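Local coordinates for L-lactate dehydrogenase (PDB 4UUL), which probably interconverts lactate and pyruvate, or malate and oxaloacetate, using NAD(H) as the hydride carrier, at residues N275-K280 against F285-N290; L265-P270 against G295-V300; Y164-K169 against D219-K224. The protein carries 1 engineered substitution. One frame throughout, in Å; residues are numbered along the deposited sequence. Where two conformers were deposited one is given.

Interaction 1. Residues N275-K280 against F285-N290; sequences NPYGIK and FSFPCN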
loop_
_atom_site.group_PDB
_atom_site.type_symbol
_atom_site.label_atom_id
_atom_site.label_comp_id
_atom_site.label_asym_id
_atom_site.label_seq_id
_atom_site.Cartn_x
_atom_site.Cartn_y
_atom_site.Cartn_z
ATOM N N ASN B 275 33.673 14.493 -3.370
ATOM C CA ASN B 275 32.512 14.911 -4.150
ATOM C C ASN B 275 32.784 16.110 -5.036
ATOM O O ASN B 275 33.589 16.973 -4.701
ATOM C CB ASN B 275 31.275 15.134 -3.263
ATOM C CG ASN B 275 31.319 16.452 -2.510
ATOM O OD1 ASN B 275 30.943 17.512 -3.019
ATOM N ND2 ASN B 275 31.774 16.394 -1.295
ATOM N N PRO B 276 32.108 16.189 -6.187
ATOM C CA PRO B 276 32.532 17.264 -7.096
ATOM C C PRO B 276 31.750 18.561 -6.910
ATOM O O PRO B 276 31.894 19.462 -7.752
ATOM C CB PRO B 276 32.292 16.665 -8.477
ATOM C CG PRO B 276 31.110 15.772 -8.253
ATOM C CD PRO B 276 31.290 15.181 -6.866
ATOM N N TYR B 277 30.985 18.689 -5.813
ATOM C CA TYR B 277 30.097 19.857 -5.657
ATOM C C TYR B 277 30.485 20.787 -4.511
ATOM O O TYR B 277 29.735 21.687 -4.135
ATOM C CB TYR B 277 28.651 19.395 -5.575
ATOM C CG TYR B 277 28.256 18.667 -6.845
ATOM C CD1 TYR B 277 28.301 19.299 -8.087
ATOM C CD2 TYR B 277 27.855 17.344 -6.805
ATOM C CE1 TYR B 277 28.027 18.610 -9.264
ATOM C CE2 TYR B 277 27.526 16.657 -7.967
ATOM C CZ TYR B 277 27.593 17.296 -9.195
ATOM O OH TYR B 277 27.312 16.650 -10.387
ATOM N N GLY B 278 31.689 20.587 -3.964
ATOM C CA GLY B 278 32.213 21.523 -2.994
ATOM C C GLY B 278 31.564 21.430 -1.622
ATOM O O GLY B 278 31.512 22.437 -0.891
ATOM N N ILE B 279 31.097 20.243 -1.253
ATOM C CA ILE B 279 30.474 20.068 0.056
ATOM C C ILE B 279 31.489 19.410 1.000
ATOM O O ILE B 279 32.167 18.460 0.648
ATOM C CB ILE B 279 29.219 19.172 -0.057
ATOM C CG1 ILE B 279 28.314 19.659 -1.184
ATOM C CG2 ILE B 279 28.480 19.141 1.273
ATOM C CD1 ILE B 279 27.884 21.078 -1.116
ATOM N N LYS B 280 31.574 19.951 2.191
ATOM C CA LYS B 280 32.511 19.463 3.198
ATOM C C LYS B 280 32.052 18.144 3.833
ATOM O O LYS B 280 30.875 18.005 4.191
ATOM C CB LYS B 280 32.633 20.512 4.271
ATOM C CG LYS B 280 33.718 20.211 5.267
ATOM C CD LYS B 280 33.770 21.205 6.411
ATOM C CE LYS B 280 34.983 20.978 7.289
ATOM N NZ LYS B 280 36.224 21.439 6.643
ATOM N N PHE B 285 23.948 14.702 3.517
ATOM C CA PHE B 285 23.578 15.780 2.600
ATOM C C PHE B 285 22.913 15.137 1.382
ATOM O O PHE B 285 23.429 14.143 0.867
ATOM C CB PHE B 285 24.892 16.481 2.220
ATOM C CG PHE B 285 24.748 17.799 1.474
ATOM C CD1 PHE B 285 24.495 17.848 0.092
ATOM C CD2 PHE B 285 24.946 18.994 2.145
ATOM C CE1 PHE B 285 24.401 19.045 -0.559
ATOM C CE2 PHE B 285 24.849 20.192 1.469
ATOM C CZ PHE B 285 24.578 20.239 0.144
ATOM N N SER B 286 21.764 15.677 0.948
ATOM C CA SER B 286 21.127 15.120 -0.224
ATOM C C SER B 286 21.863 15.535 -1.497
ATOM O O SER B 286 22.159 16.723 -1.713
ATOM C CB SER B 286 19.658 15.559 -0.295
ATOM O OG SER B 286 19.037 14.923 -1.399
ATOM N N PHE B 287 22.242 14.530 -2.275
ATOM C CA PHE B 287 22.930 14.696 -3.567
ATOM C C PHE B 287 22.140 14.002 -4.665
ATOM O O PHE B 287 21.393 13.050 -4.374
ATOM C CB PHE B 287 24.284 13.987 -3.556
ATOM C CG PHE B 287 25.392 14.684 -2.768
ATOM C CD1 PHE B 287 26.136 15.683 -3.327
ATOM C CD2 PHE B 287 25.679 14.314 -1.475
ATOM C CE1 PHE B 287 27.163 16.299 -2.657
ATOM C CE2 PHE B 287 26.730 14.915 -0.779
ATOM C CZ PHE B 287 27.478 15.879 -1.383
ATOM N N PRO B 288 22.370 14.413 -5.917
ATOM C CA PRO B 288 21.899 13.574 -7.034
ATOM C C PRO B 288 22.738 12.304 -7.102
ATOM O O PRO B 288 23.986 12.378 -7.194
ATOM C CB PRO B 288 22.111 14.454 -8.247
ATOM C CG PRO B 288 23.318 15.302 -7.871
ATOM C CD PRO B 288 23.219 15.535 -6.341
ATOM N N CYS B 289 22.082 11.150 -7.014
ATOM C CA CYS B 289 22.771 9.878 -6.937
ATOM C C CYS B 289 22.308 8.875 -7.974
ATOM O O CYS B 289 21.158 8.924 -8.458
ATOM C CB CYS B 289 22.591 9.239 -5.548
ATOM S SG CYS B 289 23.356 10.166 -4.186
ATOM N N ASN B 290 23.197 7.950 -8.280
ATOM C CA ASN B 290 22.788 6.698 -8.866
ATOM C C ASN B 290 23.335 5.547 -8.018
ATOM O O ASN B 290 24.043 5.796 -7.027
ATOM C CB ASN B 290 23.124 6.620 -10.362
ATOM C CG ASN B 290 24.541 6.835 -10.679
ATOM O OD1 ASN B 290 25.458 6.435 -9.957
ATOM N ND2 ASN B 290 24.756 7.426 -11.868
#
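I279 packs against two phenyl rings, F285 and F287. Its CG2 sits over one face of the F285 ring, offset toward the rim, in a CH-pi contact 3.8 Å from the ring centroid. Its CD1 reaches the far end of the same ring, 3.6 Å from F285 CZ. I279 CG1 lies 3.8 Å from F287 CE1. The I279 chi1 of -49° places CG2 anti to the backbone N and CG1 beside it. CG2 meets F285 alone, while the CG1-CD1 branch runs between both rings. Y277 adds its ring: Y277 CD2 comes in at the edge of the F287 ring, 4.2 Å from F287 CD1, and Y277 CE2 lies near P288 CG.

Behind this apolar shell, N275 fixes the loop. Its OD1 accepts from Y277 N at 3.0 Å, which makes an Asx turn, and from I279 N at 3.3 Å, on a lone pair in the carbonyl plane. Its ND2 donates to I279 O at 2.9 Å, with the acceptor in the amide plane. Three bonds within the loop hold the amide, and ND2 has a further partner in P272 O. The N275 and F287 side chains cross at about a right angle, with amide and ring planes 54° apart.

Helix 307-337 closes the site. R310 and E317 meet I279, while T316 and L320 meet F285. F285 and F287 belong to the middle strand of a three-stranded sheet, bonded to strand 265-270.

Interaction 2. Residues L265-P270 against G295-V300; sequences LSMGIP and GKIHVV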
loop_
_atom_site.group_PDB
_atom_site.type_symbol
_atom_site.label_atom_id
_atom_site.label_comp_id
_atom_site.label_asym_id
_atom_site.label_seq_id
_atom_site.Cartn_x
_atom_site.Cartn_y
_atom_site.Cartn_z
ATOM N N LEU B 265 18.458 9.844 -8.618
ATOM C CA LEU B 265 17.651 9.902 -7.404
ATOM C C LEU B 265 18.341 10.733 -6.329
ATOM O O LEU B 265 19.500 10.469 -5.979
ATOM C CB LEU B 265 17.431 8.506 -6.831
ATOM C CG LEU B 265 16.700 7.497 -7.750
ATOM C CD1 LEU B 265 16.428 6.225 -7.011
ATOM C CD2 LEU B 265 15.444 8.060 -8.372
ATOM N N SER B 266 17.636 11.717 -5.819
ATOM C CA SER B 266 18.160 12.487 -4.699
ATOM C C SER B 266 18.150 11.568 -3.479
ATOM O O SER B 266 17.151 10.912 -3.202
ATOM C CB SER B 266 17.255 13.683 -4.451
ATOM O OG SER B 266 17.198 14.564 -5.579
ATOM N N MET B 267 19.293 11.517 -2.806
ATOM C CA MET B 267 19.452 10.723 -1.622
ATOM C C MET B 267 20.358 11.460 -0.618
ATOM O O MET B 267 21.391 12.001 -1.010
ATOM C CB MET B 267 20.125 9.382 -1.961
ATOM C CG MET B 267 19.330 8.512 -2.894
ATOM S SD MET B 267 20.225 6.985 -3.316
ATOM C CE MET B 267 18.914 5.895 -3.608
ATOM N N GLY B 268 19.988 11.448 0.669
ATOM C CA GLY B 268 20.864 11.959 1.707
ATOM C C GLY B 268 21.909 10.927 2.002
ATOM O O GLY B 268 21.580 9.805 2.375
ATOM N N ILE B 269 23.176 11.309 1.876
ATOM C CA ILE B 269 24.270 10.383 2.165
ATOM C C ILE B 269 25.322 11.105 2.969
ATOM O O ILE B 269 25.478 12.318 2.859
ATOM C CB ILE B 269 24.886 9.748 0.904
ATOM C CG1 ILE B 269 25.298 10.836 -0.091
ATOM C CG2 ILE B 269 23.932 8.775 0.264
ATOM C CD1 ILE B 269 26.217 10.324 -1.196
ATOM N N PRO B 270 26.054 10.349 3.794
ATOM C CA PRO B 270 27.277 10.930 4.371
ATOM C C PRO B 270 28.092 11.546 3.252
ATOM O O PRO B 270 28.344 10.905 2.244
ATOM C CB PRO B 270 27.989 9.690 4.953
ATOM C CG PRO B 270 26.849 8.752 5.272
ATOM C CD PRO B 270 25.927 8.922 4.085
ATOM N N GLY B 295 24.908 -2.282 -5.370
ATOM C CA GLY B 295 24.239 -1.599 -4.270
ATOM C C GLY B 295 25.058 -0.460 -3.684
ATOM O O GLY B 295 24.772 -0.045 -2.565
ATOM N N LYS B 296 26.050 0.067 -4.423
ATOM C CA LYS B 296 26.834 1.175 -3.931
ATOM C C LYS B 296 26.318 2.484 -4.518
ATOM O O LYS B 296 26.140 2.601 -5.721
ATOM C CB LYS B 296 28.320 1.001 -4.282
ATOM C CG LYS B 296 28.915 -0.292 -3.771
ATOM C CD LYS B 296 28.802 -0.463 -2.255
ATOM C CE LYS B 296 29.509 -1.751 -1.790
ATOM N NZ LYS B 296 29.555 -1.886 -0.297
ATOM N N ILE B 297 26.116 3.470 -3.652
ATOM C CA ILE B 297 25.606 4.771 -4.041
ATOM C C ILE B 297 26.747 5.622 -4.577
ATOM O O ILE B 297 27.813 5.676 -3.967
ATOM C CB ILE B 297 24.942 5.504 -2.833
ATOM C CG1 ILE B 297 23.774 4.683 -2.282
ATOM C CG2 ILE B 297 24.410 6.869 -3.255
ATOM C CD1 ILE B 297 23.195 5.268 -1.000
ATOM N N HIS B 298 26.513 6.325 -5.688
ATOM C CA HIS B 298 27.497 7.277 -6.222
ATOM C C HIS B 298 26.845 8.598 -6.502
ATOM O O HIS B 298 25.755 8.638 -7.013
ATOM C CB HIS B 298 28.117 6.754 -7.525
ATOM C CG HIS B 298 28.718 5.397 -7.394
ATOM N ND1 HIS B 298 29.988 5.196 -6.914
ATOM C CD2 HIS B 298 28.211 4.168 -7.628
ATOM C CE1 HIS B 298 30.255 3.902 -6.894
ATOM N NE2 HIS B 298 29.191 3.256 -7.327
ATOM N N VAL B 299 27.494 9.686 -6.171
ATOM C CA VAL B 299 27.053 10.997 -6.569
ATOM C C VAL B 299 27.273 11.160 -8.077
ATOM O O VAL B 299 28.330 10.863 -8.598
ATOM C CB VAL B 299 27.840 12.083 -5.785
ATOM C CG1 VAL B 299 27.515 13.460 -6.292
ATOM C CG2 VAL B 299 27.587 12.008 -4.290
ATOM N N VAL B 300 26.249 11.627 -8.762
ATOM C CA VAL B 300 26.272 11.782 -10.208
ATOM C C VAL B 300 27.132 12.999 -10.516
ATOM O O VAL B 300 26.918 14.086 -9.947
ATOM C CB VAL B 300 24.871 12.000 -10.734
ATOM C CG1 VAL B 300 24.910 12.245 -12.242
ATOM C CG2 VAL B 300 23.987 10.796 -10.410
#
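I269 and I297 make the tight part of this contact. I269 CG2 lies 3.8 Å from I297 CD1 and 4.0 Å from I297 CG2, the two side chains sliding past each other in opposite directions. M267 comes to the same two methyls of I297: M267 SD is 4.1 Å from I297 CD1 and 4.2 Å from I297 CG2. The other branch of I269 goes elsewhere. With chi1 at 53°, its CG1 stands between the backbone N and the carbonyl carbon, and I269 CD1 meets V299 CG2 at 3.8 Å. V299 adds this single methyl contact.

These are the outer strands of a three-stranded antiparallel beta meander in the C-terminal domain. Strand 284-291 runs between them. The short axes approach to 9.3 Å at an angle of 104°, so the sheet is strongly twisted. The outer strands meet over the face of the middle strand that carries F287 and C289. Helix 242-257 adds H251 against M267 and W255 against I297.

The looser side is the exposed edge at H298 and K296. H298 points away from strand 265-270, and its NE2 bonds to D292 OD2. K296 is exposed to solvent. On the buried side, the M267 side chain is about 7 Å from that of L154, a residue that contacts NADH in another structure of this enzyme; no cofactor is bound to this chain.

Interaction 3. Residues Y164-K169 against D219-K224; sequences YEVASK and DTFFKK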
loop_
_atom_site.group_PDB
_atom_site.type_symbol
_atom_site.label_atom_id
_atom_site.label_comp_id
_atom_site.label_asym_id
_atom_site.label_seq_id
_atom_site.Cartn_x
_atom_site.Cartn_y
_atom_site.Cartn_z
ATOM N N TYR B 164 6.248 16.120 -10.081
ATOM C CA TYR B 164 4.859 16.263 -10.472
ATOM C C TYR B 164 4.508 17.735 -10.690
ATOM O O TYR B 164 3.833 18.093 -11.657
ATOM C CB TYR B 164 3.974 15.616 -9.426
ATOM C CG TYR B 164 2.579 15.391 -10.035
ATOM C CD1 TYR B 164 1.631 16.395 -10.003
ATOM C CD2 TYR B 164 2.234 14.156 -10.662
ATOM C CE1 TYR B 164 0.364 16.247 -10.550
ATOM C CE2 TYR B 164 0.958 13.975 -11.232
ATOM C CZ TYR B 164 0.043 15.010 -11.177
ATOM O OH TYR B 164 -1.182 14.804 -11.714
ATOM N N GLU B 165 5.017 18.617 -9.836
ATOM C CA GLU B 165 4.690 20.014 -9.954
ATOM C C GLU B 165 5.210 20.563 -11.272
ATOM O O GLU B 165 4.524 21.284 -11.966
ATOM C CB GLU B 165 5.263 20.777 -8.756
ATOM C CG GLU B 165 5.328 22.251 -8.878
ATOM C CD GLU B 165 3.943 22.913 -9.044
ATOM O OE1 GLU B 165 2.911 22.290 -8.690
ATOM O OE2 GLU B 165 3.886 24.063 -9.543
ATOM N N VAL B 166 6.455 20.254 -11.606
ATOM C CA VAL B 166 7.044 20.809 -12.807
ATOM C C VAL B 166 6.408 20.227 -14.045
ATOM O O VAL B 166 6.115 20.954 -14.987
ATOM C CB VAL B 166 8.577 20.602 -12.815
ATOM C CG1 VAL B 166 9.148 20.972 -14.181
ATOM C CG2 VAL B 166 9.199 21.426 -11.684
ATOM N N ALA B 167 6.159 18.927 -14.039
ATOM C CA ALA B 167 5.518 18.292 -15.185
ATOM C C ALA B 167 4.142 18.911 -15.401
ATOM O O ALA B 167 3.755 19.217 -16.518
ATOM C CB ALA B 167 5.407 16.773 -14.941
ATOM N N SER B 168 3.399 19.138 -14.325
ATOM C CA SER B 168 2.078 19.731 -14.474
ATOM C C SER B 168 2.193 21.155 -15.009
ATOM O O SER B 168 1.415 21.554 -15.853
ATOM C CB SER B 168 1.246 19.660 -13.181
ATOM O OG SER B 168 1.756 20.447 -12.117
ATOM N N LYS B 169 3.183 21.908 -14.542
ATOM C CA LYS B 169 3.346 23.289 -14.950
ATOM C C LYS B 169 3.644 23.365 -16.450
ATOM O O LYS B 169 3.129 24.232 -17.156
ATOM C CB LYS B 169 4.459 23.951 -14.121
ATOM C CG LYS B 169 4.736 25.424 -14.486
ATOM C CD LYS B 169 3.633 26.336 -13.990
ATOM C CE LYS B 169 3.938 27.772 -14.348
ATOM N NZ LYS B 169 2.949 28.703 -13.754
ATOM N N ASP B 219 10.974 31.423 -6.873
ATOM C CA ASP B 219 10.172 31.809 -5.729
ATOM C C ASP B 219 8.930 30.927 -5.519
ATOM O O ASP B 219 8.841 30.185 -4.527
ATOM C CB ASP B 219 9.757 33.263 -5.841
ATOM C CG ASP B 219 9.141 33.759 -4.566
ATOM O OD1 ASP B 219 9.907 33.990 -3.601
ATOM O OD2 ASP B 219 7.895 33.869 -4.509
ATOM N N THR B 220 7.976 30.996 -6.440
ATOM C CA THR B 220 6.727 30.252 -6.306
ATOM C C THR B 220 6.943 28.744 -6.154
ATOM O O THR B 220 6.294 28.096 -5.313
ATOM C CB THR B 220 5.847 30.421 -7.544
ATOM O OG1 THR B 220 5.597 31.808 -7.772
ATOM C CG2 THR B 220 4.522 29.668 -7.367
ATOM N N PHE B 221 7.809 28.176 -6.987
ATOM C CA PHE B 221 7.979 26.735 -7.029
ATOM C C PHE B 221 8.387 26.218 -5.642
ATOM O O PHE B 221 7.738 25.326 -5.110
ATOM C CB PHE B 221 8.971 26.372 -8.123
ATOM C CG PHE B 221 9.497 24.993 -8.029
ATOM C CD1 PHE B 221 8.738 23.909 -8.414
ATOM C CD2 PHE B 221 10.781 24.795 -7.603
ATOM C CE1 PHE B 221 9.270 22.624 -8.304
ATOM C CE2 PHE B 221 11.307 23.555 -7.527
ATOM C CZ PHE B 221 10.557 22.471 -7.837
ATOM N N PHE B 222 9.395 26.814 -5.012
ATOM C CA PHE B 222 9.818 26.303 -3.688
ATOM C C PHE B 222 8.741 26.509 -2.632
ATOM O O PHE B 222 8.592 25.702 -1.686
ATOM C CB PHE B 222 11.135 26.936 -3.217
ATOM C CG PHE B 222 11.652 26.375 -1.904
ATOM C CD1 PHE B 222 12.152 25.092 -1.835
ATOM C CD2 PHE B 222 11.628 27.138 -0.745
ATOM C CE1 PHE B 222 12.640 24.579 -0.647
ATOM C CE2 PHE B 222 12.113 26.625 0.440
ATOM C CZ PHE B 222 12.614 25.337 0.485
ATOM N N LYS B 223 7.964 27.572 -2.771
ATOM C CA LYS B 223 6.875 27.793 -1.835
ATOM C C LYS B 223 5.851 26.674 -1.944
ATOM O O LYS B 223 5.352 26.192 -0.928
ATOM C CB LYS B 223 6.210 29.132 -2.085
ATOM C CG LYS B 223 7.056 30.291 -1.590
ATOM C CD LYS B 223 6.370 31.600 -1.859
ATOM C CE LYS B 223 7.209 32.771 -1.410
ATOM N NZ LYS B 223 6.525 34.034 -1.766
ATOM N N LYS B 224 5.531 26.267 -3.165
ATOM C CA LYS B 224 4.558 25.202 -3.349
ATOM C C LYS B 224 5.097 23.920 -2.746
ATOM O O LYS B 224 4.383 23.249 -1.984
ATOM C CB LYS B 224 4.265 24.995 -4.828
ATOM C CG LYS B 224 3.499 26.149 -5.438
ATOM C CD LYS B 224 3.343 25.998 -6.943
ATOM C CE LYS B 224 1.954 25.567 -7.333
ATOM N NZ LYS B 224 1.783 25.651 -8.824
HETATM O O HOH W 1 1.912 27.991 -10.794
#
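The two helical segments run at 133° to each other, with axes 11.3 Å apart at closest approach. That gap is bridged by side chains. F221 reaches across to E165 and V166. E165 CG comes to the edge of the F221 ring, 3.8 Å from F221 CD1. V166 CG2 is closer, 3.6 Å from F221 CE1.

E165 is apolar at its root and charged at its end. CG is anti to the backbone N, and the chain then bends at chi2 (62°). The bend leaves CG on the ring and carries the carboxylate to K224. There K224 NZ donates to E165 OE2 at 2.7 Å in a salt bridge. The ammonium meets OE2 on the syn side, 25° out of the carboxylate plane. The same oxygen is also bonded to Y216 OH, so it has two partners. The lysine and the hydroxyl would be expected to favour the ionised carboxylate.

On the exposed side, one water accepts from both K169 NZ (3.2 Å) and K224 NZ (3.1 Å). It links two like charges that do not touch.

Helix 156-170 and helix 214-236 lie against an antiparallel sheet of the C-terminal domain. V166 packs on I180 of strand 177-183, and F221 on A192 of strand 191-193. L194 touches both V166 and F221. Beside the contact, Y164 packs on E57 of the second subunit.

Overall arrangement
All three interactions lie in the C-terminal domain. Interaction 3 comes first along the chain and closes before the others open. Interaction 1 is nested inside the loop closed by interaction 2. The centres of these two are about 8 Å apart, and both use the meander of strands 265-270, 284-291 and 297-299. They are bonded directly: Y277 OH to V300 O, and P288 O to V300 N. The sheet, the loop 275-280 and helix 307-337 thus form one continuous packed unit. Interaction 3 is separate, with its centre about 23-24 Å from the centres of the other two. It joins helices beside another sheet, strands 177-183 and 191-193, away from the annotated sites.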